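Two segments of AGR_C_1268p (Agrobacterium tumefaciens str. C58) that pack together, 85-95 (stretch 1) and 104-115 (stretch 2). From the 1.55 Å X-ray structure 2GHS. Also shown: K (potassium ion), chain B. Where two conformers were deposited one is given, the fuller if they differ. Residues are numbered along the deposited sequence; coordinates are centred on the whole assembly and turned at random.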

# COMPACT_ATOMS: atom_id res chain seq x y z
N VAL A 85 -7.84 -16.32 -6.73
CA VAL A 85 -7.10 -15.35 -7.55
C VAL A 85 -7.97 -14.88 -8.71
O VAL A 85 -8.54 -15.69 -9.43
CB VAL A 85 -5.82 -15.95 -8.13
CG1 VAL A 85 -5.07 -14.85 -8.86
CG2 VAL A 85 -4.96 -16.61 -7.05
N HIS A 86 -8.09 -13.57 -8.86
CA HIS A 86 -9.00 -12.98 -9.84
C HIS A 86 -8.14 -12.29 -10.89
O HIS A 86 -7.31 -11.48 -10.57
CB HIS A 86 -9.92 -11.96 -9.20
CG HIS A 86 -10.70 -12.49 -8.03
ND1 HIS A 86 -11.88 -13.19 -8.19
CD2 HIS A 86 -10.46 -12.45 -6.69
CE1 HIS A 86 -12.33 -13.54 -6.99
NE2 HIS A 86 -11.49 -13.11 -6.07
N ALA A 87 -8.37 -12.64 -12.14
CA ALA A 87 -7.65 -12.08 -13.28
C ALA A 87 -8.25 -10.74 -13.69
O ALA A 87 -9.45 -10.61 -13.90
CB ALA A 87 -7.75 -13.04 -14.43
N LEU A 88 -7.38 -9.76 -13.89
CA LEU A 88 -7.81 -8.42 -14.28
C LEU A 88 -7.33 -8.07 -15.69
O LEU A 88 -6.28 -8.56 -16.14
CB LEU A 88 -7.17 -7.42 -13.31
CG LEU A 88 -7.40 -7.61 -11.83
CD1 LEU A 88 -6.59 -6.61 -11.04
CD2 LEU A 88 -8.89 -7.46 -11.49
N PRO A 89 -8.08 -7.19 -16.38
CA PRO A 89 -7.66 -6.73 -17.69
C PRO A 89 -6.71 -5.51 -17.60
O PRO A 89 -6.51 -4.85 -18.61
CB PRO A 89 -8.98 -6.25 -18.32
CG PRO A 89 -9.77 -5.75 -17.14
CD PRO A 89 -9.31 -6.55 -15.93
N PHE A 90 -6.18 -5.20 -16.41
CA PHE A 90 -5.32 -4.08 -16.19
C PHE A 90 -4.44 -4.38 -14.98
O PHE A 90 -4.64 -5.41 -14.29
CB PHE A 90 -6.12 -2.76 -16.04
CG PHE A 90 -7.29 -2.83 -15.09
CD1 PHE A 90 -7.14 -3.28 -13.80
CD2 PHE A 90 -8.56 -2.48 -15.52
CE1 PHE A 90 -8.23 -3.33 -12.90
CE2 PHE A 90 -9.63 -2.53 -14.66
CZ PHE A 90 -9.48 -2.98 -13.35
N MSE A 91 -3.47 -3.49 -14.73
CA MSE A 91 -2.60 -3.65 -13.58
C MSE A 91 -3.21 -2.91 -12.42
O MSE A 91 -3.03 -1.70 -12.26
CB MSE A 91 -1.16 -3.16 -13.88
CG MSE A 91 -0.48 -3.98 -14.92
SE MSE A 91 1.39 -3.36 -15.06
CE MSE A 91 2.01 -4.50 -16.35
N GLY A 92 -3.97 -3.62 -11.60
CA GLY A 92 -4.51 -2.99 -10.40
C GLY A 92 -3.42 -2.81 -9.38
O GLY A 92 -2.57 -3.70 -9.24
N SER A 93 -3.46 -1.71 -8.61
CA SER A 93 -2.53 -1.50 -7.50
C SER A 93 -3.11 -1.06 -6.17
O SER A 93 -2.37 -1.08 -5.18
CB SER A 93 -1.47 -0.52 -7.90
OG SER A 93 -2.07 0.77 -8.09
N ALA A 94 -4.39 -0.66 -6.14
CA ALA A 94 -5.04 -0.27 -4.86
C ALA A 94 -6.48 -0.63 -4.88
O ALA A 94 -7.12 -0.59 -5.92
CB ALA A 94 -4.90 1.19 -4.56
N LEU A 95 -7.00 -0.96 -3.70
CA LEU A 95 -8.38 -1.38 -3.54
C LEU A 95 -9.03 -0.66 -2.36
O LEU A 95 -8.43 -0.60 -1.29
CB LEU A 95 -8.45 -2.90 -3.28
CG LEU A 95 -9.78 -3.63 -3.25
CD1 LEU A 95 -10.34 -3.81 -4.66
CD2 LEU A 95 -9.67 -5.00 -2.58
K K B . -1.50 4.93 -17.50
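Stretch 2 (104-115) LIASDDGLFLRD

How does stretch 2 run along stretch 1? It forms a hairpin, strands 104-107 and 110-115 joined by a type I turn from Ser107 to Gly110, and its first strand lies antiparallel to strand 92-95, the axes crossing at 147° and approaching to 4.7 Å. Ser93 N donates to Ala106 O (2.9 Å) and Ala106 N to Ala94 O (2.9 Å). Gly92 pairs with Ser107, Ala94 with Ala106 and Leu95 with Ile105; the shift of one residue between the first two pairs is a beta bulge, where Ser93 has psi near -11°.

What holds the turn against the loop before the strand? Asp108 adopts chi1 p, which brings its carboxylate back to stretch 1, so that OD1 accepts from Met91 N at 2.8 Å; in return Asp108 N donates to Met91 O at 3.2 Å. Ser107, also p, places OG where it accepts from Asp109 N (3.0 Å) and donates to Gly110 O (2.8 Å), bracing the turn from within. Gly110, with phi 132° and psi -177°, has backbone angles at which a CB would be jammed against the carbonyl O of Asp109, which calls for glycine.

Where does Phe90 go? With chi1 p its ring reaches over the hairpin, covering Ser107 CB with one face; Phe90 CD1 lies 3.4 Å from Ser107 CB. Phe90 CE1 meets Ile105 CG2 at 3.8 Å, and Phe90 CE2 approaches Phe112 CD1 at 3.4 Å, the two ring planes inclined obliquely at 38°.

How do the remaining side chains fit? Leu95 (t, p) brings CD1 to 3.3 Å from CG1 of Ile105 (m, t), on the sheet face they share with Ser107. On the other face the small Ala94 and Ala106 meet CB to CB at 4.1 Å. Arg114, extended through three t torsions, carries NH2 over one face of the His86 ring, 3.6 Å from His86 ND1.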

# COMPACT_ATOMS: atom_id res chain seq x y z
N LEU A 104 -13.70 -0.25 -5.20
CA LEU A 104 -12.99 0.67 -6.13
C LEU A 104 -11.57 0.13 -6.33
O LEU A 104 -10.90 -0.24 -5.37
CB LEU A 104 -12.93 2.07 -5.51
CG LEU A 104 -12.14 3.11 -6.33
CD1 LEU A 104 -12.82 3.47 -7.63
CD2 LEU A 104 -11.86 4.34 -5.51
N ILE A 105 -11.17 -0.02 -7.59
CA ILE A 105 -9.82 -0.46 -7.90
C ILE A 105 -9.12 0.63 -8.70
O ILE A 105 -9.68 1.14 -9.69
CB ILE A 105 -9.82 -1.74 -8.74
CG1 ILE A 105 -10.24 -2.94 -7.88
CG2 ILE A 105 -8.45 -1.96 -9.35
CD1 ILE A 105 -10.36 -4.22 -8.65
N ALA A 106 -7.92 1.00 -8.26
CA ALA A 106 -7.06 1.91 -9.01
C ALA A 106 -6.15 1.05 -9.87
O ALA A 106 -5.57 0.09 -9.41
CB ALA A 106 -6.22 2.76 -8.09
N SER A 107 -6.00 1.44 -11.13
CA SER A 107 -5.16 0.72 -12.04
C SER A 107 -4.41 1.66 -12.97
O SER A 107 -4.64 2.89 -12.96
CB SER A 107 -6.03 -0.19 -12.89
OG SER A 107 -6.70 0.50 -13.95
N ASP A 108 -3.53 1.06 -13.78
CA ASP A 108 -2.82 1.76 -14.84
C ASP A 108 -3.70 2.33 -15.91
O ASP A 108 -3.26 3.19 -16.68
CB ASP A 108 -1.72 0.86 -15.44
CG ASP A 108 -2.24 -0.45 -16.07
OD1 ASP A 108 -3.35 -0.89 -15.72
OD2 ASP A 108 -1.47 -1.08 -16.86
N ASP A 109 -4.93 1.87 -15.98
CA ASP A 109 -5.83 2.34 -17.01
C ASP A 109 -7.01 3.20 -16.51
O ASP A 109 -7.86 3.62 -17.32
CB ASP A 109 -6.34 1.10 -17.78
CG ASP A 109 -5.20 0.36 -18.56
OD1 ASP A 109 -4.10 0.94 -18.79
OD2 ASP A 109 -5.43 -0.81 -18.93
N GLY A 110 -7.03 3.53 -15.22
CA GLY A 110 -8.08 4.30 -14.64
C GLY A 110 -8.60 3.67 -13.36
O GLY A 110 -8.06 2.66 -12.87
N LEU A 111 -9.63 4.30 -12.80
CA LEU A 111 -10.31 3.86 -11.61
C LEU A 111 -11.62 3.16 -11.99
O LEU A 111 -12.41 3.71 -12.77
CB LEU A 111 -10.65 5.07 -10.78
CG LEU A 111 -9.44 5.82 -10.24
CD1 LEU A 111 -9.73 7.29 -10.14
CD2 LEU A 111 -9.08 5.25 -8.90
N PHE A 112 -11.81 1.95 -11.49
CA PHE A 112 -12.92 1.07 -11.88
C PHE A 112 -13.69 0.61 -10.65
O PHE A 112 -13.09 0.38 -9.57
CB PHE A 112 -12.38 -0.17 -12.58
CG PHE A 112 -11.90 0.08 -13.98
CD1 PHE A 112 -10.68 0.70 -14.18
CD2 PHE A 112 -12.69 -0.22 -15.08
CE1 PHE A 112 -10.23 0.96 -15.46
CE2 PHE A 112 -12.24 0.05 -16.37
CZ PHE A 112 -11.01 0.67 -16.56
N LEU A 113 -15.00 0.53 -10.79
CA LEU A 113 -15.86 -0.13 -9.80
C LEU A 113 -15.84 -1.63 -10.07
O LEU A 113 -15.86 -2.05 -11.22
CB LEU A 113 -17.29 0.38 -9.92
CG LEU A 113 -17.51 1.88 -9.72
CD1 LEU A 113 -19.04 2.18 -9.61
CD2 LEU A 113 -16.78 2.43 -8.51
N ARG A 114 -15.82 -2.43 -9.00
CA ARG A 114 -15.84 -3.87 -9.12
C ARG A 114 -17.02 -4.36 -8.31
O ARG A 114 -17.13 -4.05 -7.11
CB ARG A 114 -14.57 -4.48 -8.53
CG ARG A 114 -14.57 -6.02 -8.60
CD ARG A 114 -13.19 -6.58 -8.29
NE ARG A 114 -13.24 -8.02 -8.38
CZ ARG A 114 -13.66 -8.84 -7.42
NH1 ARG A 114 -13.95 -8.44 -6.20
NH2 ARG A 114 -13.71 -10.12 -7.69
N ASP A 115 -17.91 -5.11 -8.96
CA ASP A 115 -19.01 -5.78 -8.28
C ASP A 115 -18.47 -7.04 -7.64
O ASP A 115 -17.90 -7.88 -8.32
CB ASP A 115 -20.09 -6.11 -9.27
CG ASP A 115 -21.32 -6.68 -8.61
OD1 ASP A 115 -21.29 -7.86 -8.21
OD2 ASP A 115 -22.33 -5.95 -8.49
O HOH W 1 -5.81 -2.92 -20.46
O HOH W 2 -0.85 5.62 -14.85